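Local structure of CBS domain protein (2EF7) at the interface of chains A and B and the interface of chains A and C. The protein is a CBS-pair protein of a hyperthermophilic archaeon that probably senses adenosine-type nucleotides in a regulatory role, as such tandem domains commonly do. Residues are numbered along the deposited sequence; one frame, centred on the assembly and turned at random. Chains: chain A/B/C, Hypothetical protein ST2348.

Contact 1: the interface of chains A and B. Residues chain A 56, 59-60; chain B 23-24, 27-28, 65.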
loop_
_atom_site.group_PDB
_atom_site.type_symbol
_atom_site.label_atom_id
_atom_site.label_comp_id
_atom_site.label_asym_id
_atom_site.label_seq_id
_atom_site.Cartn_x
_atom_site.Cartn_y
_atom_site.Cartn_z
ATOM N N VAL A 56 18.748 -20.323 5.835
ATOM C CA VAL A 56 18.090 -21.487 6.412
ATOM C C VAL A 56 18.151 -22.673 5.461
ATOM O O VAL A 56 18.366 -23.807 5.874
ATOM C CB VAL A 56 16.620 -21.189 6.742
ATOM C CG1 VAL A 56 15.905 -22.480 7.183
ATOM C CG2 VAL A 56 16.550 -20.161 7.846
ATOM N N ILE A 59 21.576 -24.319 5.509
ATOM C CA ILE A 59 21.766 -25.085 6.738
ATOM C C ILE A 59 20.966 -26.371 6.640
ATOM O O ILE A 59 21.460 -27.444 6.981
ATOM C CB ILE A 59 21.324 -24.275 7.967
ATOM C CG1 ILE A 59 22.256 -23.074 8.115
ATOM C CG2 ILE A 59 21.364 -25.143 9.236
ATOM C CD1 ILE A 59 21.791 -22.091 9.132
ATOM N N GLY A 60 19.738 -26.259 6.148
ATOM C CA GLY A 60 18.899 -27.428 5.994
ATOM C C GLY A 60 19.490 -28.417 5.002
ATOM O O GLY A 60 19.068 -29.570 4.949
ATOM N N LEU B 23 19.047 -27.293 15.721
ATOM C CA LEU B 23 18.896 -26.197 14.764
ATOM C C LEU B 23 19.024 -26.658 13.309
ATOM O O LEU B 23 18.166 -26.337 12.479
ATOM C CB LEU B 23 19.922 -25.094 15.062
ATOM C CG LEU B 23 19.893 -23.811 14.212
ATOM C CD1 LEU B 23 20.521 -22.691 15.001
ATOM C CD2 LEU B 23 20.620 -24.011 12.879
ATOM N N ASN B 24 20.082 -27.408 12.995
ATOM C CA ASN B 24 20.248 -27.874 11.625
ATOM C C ASN B 24 19.094 -28.777 11.205
ATOM O O ASN B 24 18.623 -28.688 10.068
ATOM C CB ASN B 24 21.598 -28.586 11.415
ATOM C CG ASN B 24 21.862 -29.687 12.424
ATOM O OD1 ASN B 24 20.943 -30.300 12.961
ATOM N ND2 ASN B 24 23.136 -29.957 12.666
ATOM N N ALA B 27 16.071 -26.534 10.607
ATOM C CA ALA B 27 16.244 -25.894 9.304
ATOM C C ALA B 27 15.886 -26.853 8.169
ATOM O O ALA B 27 15.261 -26.446 7.187
ATOM C CB ALA B 27 17.682 -25.401 9.137
ATOM N N LYS B 28 16.275 -28.122 8.292
ATOM C CA LYS B 28 15.964 -29.083 7.237
ATOM C C LYS B 28 14.460 -29.305 7.101
ATOM O O LYS B 28 13.948 -29.417 5.991
ATOM C CB LYS B 28 16.649 -30.433 7.480
ATOM C CG LYS B 28 16.298 -31.467 6.411
ATOM C CD LYS B 28 16.874 -32.849 6.698
ATOM C CE LYS B 28 18.384 -32.863 6.597
ATOM N NZ LYS B 28 18.927 -34.230 6.821
ATOM N N LEU B 65 25.275 -25.167 14.944
ATOM C CA LEU B 65 24.246 -25.822 14.155
ATOM C C LEU B 65 23.549 -26.922 14.946
ATOM O O LEU B 65 22.531 -27.449 14.508
ATOM C CB LEU B 65 24.862 -26.415 12.887
ATOM C CG LEU B 65 25.571 -25.397 11.988
ATOM C CD1 LEU B 65 26.133 -26.097 10.758
ATOM C CD2 LEU B 65 24.592 -24.300 11.590
#
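A:Ile59 and A:Gly60, at the C-terminal end of helix 52-60, rest against B:Ala27 and B:Lys28 on helix 23-33 of the other copy, a helix-on-helix patch between the first CBS domains of the two chains. It is part of the two-fold A-B interface and may help pair the chains. The apolar part centres on one methyl branch. CG2 of A:Ile59 stands anti to its own backbone N, a consequence of chi1 at -66°, and projects towards helix 23-33 of chain B. There it meets CB of B:Ala27 at 3.7 Å and the backbone CA of B:Asn24 at 3.8 Å. CD2 of B:Leu23 closes on the same methyl at 3.9 Å, and CD2 of B:Leu65, from the loop after helix 52-60 of chain B, lies 4.1 Å from it. A:Val56, one turn back, adds its CG1 methyl, 3.9 Å from CB of B:Ala27. A second group involves the backbone of A:Gly60. This residue carries no side chain, and its CA lies 3.6 Å from CA of B:Lys28, which lets the two helices come close here. The contacts of B:Lys28 are made by its aliphatic stem, whose chain leaves anti to the backbone N (chi1 178°) and bends at chi3. Its CB passes the carbonyl oxygen O of A:Gly60 at 3.6 Å, and CE returns to within 3.7 Å of that oxygen.

Contact 2: the interface of chains A and C. Residues chain A 99-100; chain C 130-132.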
loop_
_atom_site.group_PDB
_atom_site.type_symbol
_atom_site.label_atom_id
_atom_site.label_comp_id
_atom_site.label_asym_id
_atom_site.label_seq_id
_atom_site.Cartn_x
_atom_site.Cartn_y
_atom_site.Cartn_z
ATOM N N ARG A 99 10.746 -7.976 -8.051
ATOM C CA ARG A 99 10.332 -6.787 -7.311
ATOM C C ARG A 99 11.442 -5.856 -6.845
ATOM O O ARG A 99 11.169 -4.728 -6.451
ATOM C CB ARG A 99 9.500 -7.214 -6.096
ATOM C CG ARG A 99 8.268 -8.018 -6.479
ATOM C CD ARG A 99 7.565 -8.665 -5.293
ATOM N NE ARG A 99 6.505 -9.557 -5.761
ATOM C CZ ARG A 99 5.739 -10.310 -4.975
ATOM N NH1 ARG A 99 5.908 -10.287 -3.660
ATOM N NH2 ARG A 99 4.804 -11.090 -5.509
ATOM N N HIS A 100 12.686 -6.317 -6.876
ATOM C CA HIS A 100 13.800 -5.486 -6.433
ATOM C C HIS A 100 14.962 -5.574 -7.412
ATOM O O HIS A 100 15.163 -6.604 -8.064
ATOM C CB HIS A 100 14.291 -5.915 -5.042
ATOM C CG HIS A 100 13.218 -5.940 -4.001
ATOM N ND1 HIS A 100 12.367 -7.012 -3.835
ATOM C CD2 HIS A 100 12.834 -5.012 -3.093
ATOM C CE1 HIS A 100 11.506 -6.742 -2.871
ATOM N NE2 HIS A 100 11.767 -5.533 -2.405
HETATM N N MSE C 130 5.344 -11.487 -8.959
HETATM C CA MSE C 130 6.785 -11.307 -9.141
HETATM C C MSE C 130 7.565 -11.928 -7.986
HETATM O O MSE C 130 7.062 -12.015 -6.863
HETATM C CB MSE C 130 7.140 -9.817 -9.212
HETATM C CG MSE C 130 6.433 -9.034 -10.315
HETATM SE SE MSE C 130 6.657 -7.096 -10.135
HETATM C CE MSE C 130 7.660 -6.709 -11.762
ATOM N N GLY C 131 8.791 -12.362 -8.267
ATOM C CA GLY C 131 9.634 -12.930 -7.231
ATOM C C GLY C 131 10.299 -11.763 -6.523
ATOM O O GLY C 131 10.159 -10.623 -6.967
ATOM N N GLU C 132 11.019 -12.025 -5.436
ATOM C CA GLU C 132 11.684 -10.949 -4.701
ATOM C C GLU C 132 12.939 -10.408 -5.395
ATOM O O GLU C 132 12.947 -9.198 -5.708
ATOM C CB GLU C 132 12.030 -11.414 -3.281
ATOM C CG GLU C 132 10.818 -11.517 -2.360
ATOM C CD GLU C 132 10.160 -10.166 -2.093
ATOM O OE1 GLU C 132 10.813 -9.294 -1.479
ATOM O OE2 GLU C 132 8.990 -9.972 -2.493
#
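The segment 130-132 labelled chain C lies along the loop of chain A that leads into strand 100-104, at the second CBS domain; the structure alone does not trace it to the rest of its chain. Backbone contacts join the two segments: N of A:Arg99 donates to O of C:Gly131 at 2.9 Å. The imidazole of A:His100 also grips it: ND1 donates to the carbonyl O of C:Glu132 at 2.9 Å, fairly straight at 160°; the acceptor lies in the ring plane, while the donor sits well above the plane of the carbonyl. Backbone N of A:His100 reaches the same oxygen more weakly. A:Arg99 runs extended from CG to NE, with CG 3.5 Å from CB of selenomethionine C:Met130. At its end NH1 forms a long salt bridge of 3.3 Å with OE2 of C:Glu132, the guanidinium and carboxylate planes almost perpendicular. The carbonyl O of C:Met130 sits close against this guanidinium, 2.8 Å from both NE and NH2 of A:Arg99, but is not hydrogen-bonded to it. The bend of C:Glu132 at chi2 (-65°) folds the carboxylate back beside the imidazole, where the guanidinium of A:Arg99 would probably stabilise it. The site holds a C-terminal segment against another copy and may help join chains in the four-chain assembly.

Contact 3: the interface of chains A and B. Residues chain A 27, 30-31; chain B 56-57, 59-60.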
loop_
_atom_site.group_PDB
_atom_site.type_symbol
_atom_site.label_atom_id
_atom_site.label_comp_id
_atom_site.label_asym_id
_atom_site.label_seq_id
_atom_site.Cartn_x
_atom_site.Cartn_y
_atom_site.Cartn_z
ATOM N N ALA A 27 25.468 -14.072 8.664
ATOM C CA ALA A 27 24.340 -14.136 9.582
ATOM C C ALA A 27 24.567 -13.114 10.682
ATOM O O ALA A 27 23.630 -12.482 11.161
ATOM C CB ALA A 27 24.202 -15.541 10.181
HETATM N N MSE A 30 23.585 -9.558 9.350
HETATM C CA MSE A 30 22.143 -9.427 9.249
HETATM C C MSE A 30 21.502 -9.324 10.621
HETATM O O MSE A 30 20.525 -8.596 10.805
HETATM C CB MSE A 30 21.581 -10.614 8.479
HETATM C CG MSE A 30 22.131 -10.705 7.059
HETATM SE SE MSE A 30 21.577 -12.318 6.148
HETATM C CE MSE A 30 19.673 -12.186 6.457
ATOM N N THR A 31 22.067 -10.042 11.586
ATOM C CA THR A 31 21.549 -10.016 12.943
ATOM C C THR A 31 21.861 -8.669 13.595
ATOM O O THR A 31 20.990 -8.058 14.208
ATOM C CB THR A 31 22.173 -11.145 13.803
ATOM O OG1 THR A 31 21.762 -12.417 13.293
ATOM C CG2 THR A 31 21.739 -11.017 15.260
ATOM N N VAL B 56 18.676 -17.403 11.870
ATOM C CA VAL B 56 19.765 -16.539 11.421
ATOM C C VAL B 56 20.354 -15.824 12.635
ATOM O O VAL B 56 21.569 -15.715 12.794
ATOM C CB VAL B 56 19.252 -15.487 10.409
ATOM C CG1 VAL B 56 20.347 -14.472 10.113
ATOM C CG2 VAL B 56 18.792 -16.181 9.107
ATOM N N LYS B 57 19.477 -15.348 13.505
ATOM C CA LYS B 57 19.908 -14.645 14.695
ATOM C C LYS B 57 20.719 -15.570 15.614
ATOM O O LYS B 57 21.702 -15.141 16.213
ATOM C CB LYS B 57 18.677 -14.087 15.416
ATOM C CG LYS B 57 18.950 -13.309 16.682
ATOM C CD LYS B 57 17.642 -12.733 17.233
ATOM C CE LYS B 57 16.932 -11.884 16.177
ATOM N NZ LYS B 57 15.648 -11.305 16.665
ATOM N N ILE B 59 22.602 -18.150 14.787
ATOM C CA ILE B 59 23.919 -18.315 14.199
ATOM C C ILE B 59 24.646 -16.996 14.354
ATOM O O ILE B 59 25.821 -16.970 14.687
ATOM C CB ILE B 59 23.806 -18.687 12.725
ATOM C CG1 ILE B 59 23.208 -20.080 12.629
ATOM C CG2 ILE B 59 25.174 -18.604 12.034
ATOM C CD1 ILE B 59 23.194 -20.621 11.247
ATOM N N GLY B 60 23.916 -15.903 14.153
ATOM C CA GLY B 60 24.489 -14.573 14.278
ATOM C C GLY B 60 24.997 -14.228 15.670
ATOM O O GLY B 60 25.809 -13.321 15.820
#
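A:Thr31 on helix 23-33 faces B:Lys57 and B:Val56 on helix 52-60, two helices of the CBS fold packed across the pair of chains. From its CB, 4.2 Å from CA of B:Gly60, the threonine forks. The hydroxyl OG1, anti to the carbonyl carbon with chi1 at -65°, turns back along its own helix and donates to the carbonyl O of A:Ala27 at 2.8 Å, arriving above the plane of that carbonyl. The same oxygen presses on chain B, 3.2 Å from CA of B:Lys57. The methyl CG2 takes the other branch and meets CG of B:Lys57 at 3.9 Å, where the two side chains cross at about a right angle. An alanine here is likely to leave the O of A:Ala27 without this hydroxyl donor and the CG of B:Lys57 without its methyl neighbour. One turn earlier on the same helix, CB of A:Ala27 fits between two residues of chain B. It touches CG2 of B:Ile59 at 3.7 Å and CG1 of B:Val56 at 4.0 Å. That valine methyl lies anti to its backbone N (chi1 172°), which aims it towards A:Ala27, and CE of selenomethionine A:Met30 lies 4.4 Å from CG1 of B:Val56, on another side.

Contact 4: the interface of chains A and C. Residues chain A 116-117, 120; chain C 123-124.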
loop_
_atom_site.group_PDB
_atom_site.type_symbol
_atom_site.label_atom_id
_atom_site.label_comp_id
_atom_site.label_asym_id
_atom_site.label_seq_id
_atom_site.Cartn_x
_atom_site.Cartn_y
_atom_site.Cartn_z
ATOM N N ILE A 116 9.747 -2.154 -6.721
ATOM C CA ILE A 116 8.534 -1.833 -7.447
ATOM C C ILE A 116 7.706 -0.792 -6.688
ATOM O O ILE A 116 7.015 0.022 -7.299
ATOM C CB ILE A 116 7.686 -3.105 -7.685
ATOM C CG1 ILE A 116 6.516 -2.779 -8.613
ATOM C CG2 ILE A 116 7.208 -3.676 -6.355
ATOM C CD1 ILE A 116 6.952 -2.360 -10.003
ATOM N N ARG A 117 7.776 -0.811 -5.361
ATOM C CA ARG A 117 7.028 0.162 -4.569
ATOM C C ARG A 117 7.638 1.545 -4.724
ATOM O O ARG A 117 6.928 2.555 -4.652
ATOM C CB ARG A 117 7.007 -0.219 -3.086
ATOM C CG ARG A 117 6.271 -1.512 -2.773
ATOM C CD ARG A 117 4.905 -1.567 -3.448
ATOM N NE ARG A 117 4.134 -2.734 -3.020
ATOM C CZ ARG A 117 3.129 -3.268 -3.708
ATOM N NH1 ARG A 117 2.766 -2.748 -4.874
ATOM N NH2 ARG A 117 2.482 -4.323 -3.229
ATOM N N THR A 120 6.078 3.015 -7.987
ATOM C CA THR A 120 4.726 3.562 -7.887
ATOM C C THR A 120 4.709 4.846 -7.061
ATOM O O THR A 120 3.880 5.724 -7.295
ATOM C CB THR A 120 3.746 2.553 -7.264
ATOM O OG1 THR A 120 4.298 2.036 -6.049
ATOM C CG2 THR A 120 3.477 1.415 -8.231
ATOM N N ILE C 123 -0.035 -1.697 -12.341
ATOM C CA ILE C 123 1.281 -2.021 -11.815
ATOM C C ILE C 123 1.119 -2.876 -10.564
ATOM O O ILE C 123 1.780 -3.899 -10.424
ATOM C CB ILE C 123 2.109 -0.745 -11.495
ATOM C CG1 ILE C 123 2.804 -0.235 -12.759
ATOM C CG2 ILE C 123 3.185 -1.052 -10.464
ATOM C CD1 ILE C 123 1.886 0.002 -13.922
ATOM N N ASP C 124 0.228 -2.477 -9.664
ATOM C CA ASP C 124 0.016 -3.254 -8.448
ATOM C C ASP C 124 -0.324 -4.704 -8.764
ATOM O O ASP C 124 0.171 -5.613 -8.104
ATOM C CB ASP C 124 -1.106 -2.659 -7.602
ATOM C CG ASP C 124 -0.731 -1.330 -6.987
ATOM O OD1 ASP C 124 0.457 -1.152 -6.636
ATOM O OD2 ASP C 124 -1.631 -0.473 -6.839
#
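With chi1 near 50°, A:Thr120 sets its methyl CG2 anti to its carbonyl carbon and towards chain C, where C:Ile123, turned to chi1 -84°, presents its own CG2. The two methyls meet at 3.3 Å, tighter than an ordinary van der Waals contact, as the side chains slide past each other in opposite directions. The same rotamer places OG1 of A:Thr120 between its backbone N and carbonyl carbon, and the hydroxyl donates to the carbonyl O of A:Arg117 at 3.0 Å, from above the carbonyl plane. This bond ties the hydroxyl to its own helix and helps fix the direction of the methyl. CG2 of C:Ile123 also receives CD1 of A:Ile116 at 4.0 Å, so one isoleucine branch is touched from two positions a turn apart on helix 116-126. Beside this apolar cluster, A:Arg117 bends at chi2 and then reaches across to C:Asp124. Its NH1 makes a long salt bridge of 3.3 Å with OD1 of the aspartate, the side chains crossing near a right angle and their flat groups turned 70° apart. Replacing the threonine by a glycine would probably open a gap beside CG2 of C:Ile123 and leave the O of A:Arg117 without its hydroxyl donor. The patch brings together the last helices of two copies, joining apolar packing to a charge pair, and may help hold chains A and C together in the deposited four-chain assembly.

Contacts 1 and 3 belong to one two-fold interface: their C-alpha centres lie about 13 Å apart, and helices 23-33 and 52-60 exchange roles between chains A and B. Contacts 2 and 4 form the other cluster, about 11 Å apart centre to centre, built by the second CBS domain of chain A with the last helix of chain C and the segment 130-132 so labelled. Between the same centres, contacts 1 and 4 are about 34 Å apart, contacts 2 and 3 about 23 Å. Chain A thus uses separate surfaces for its two neighbours, which could let pairs join into the deposited four-chain assembly, perhaps not the biological one.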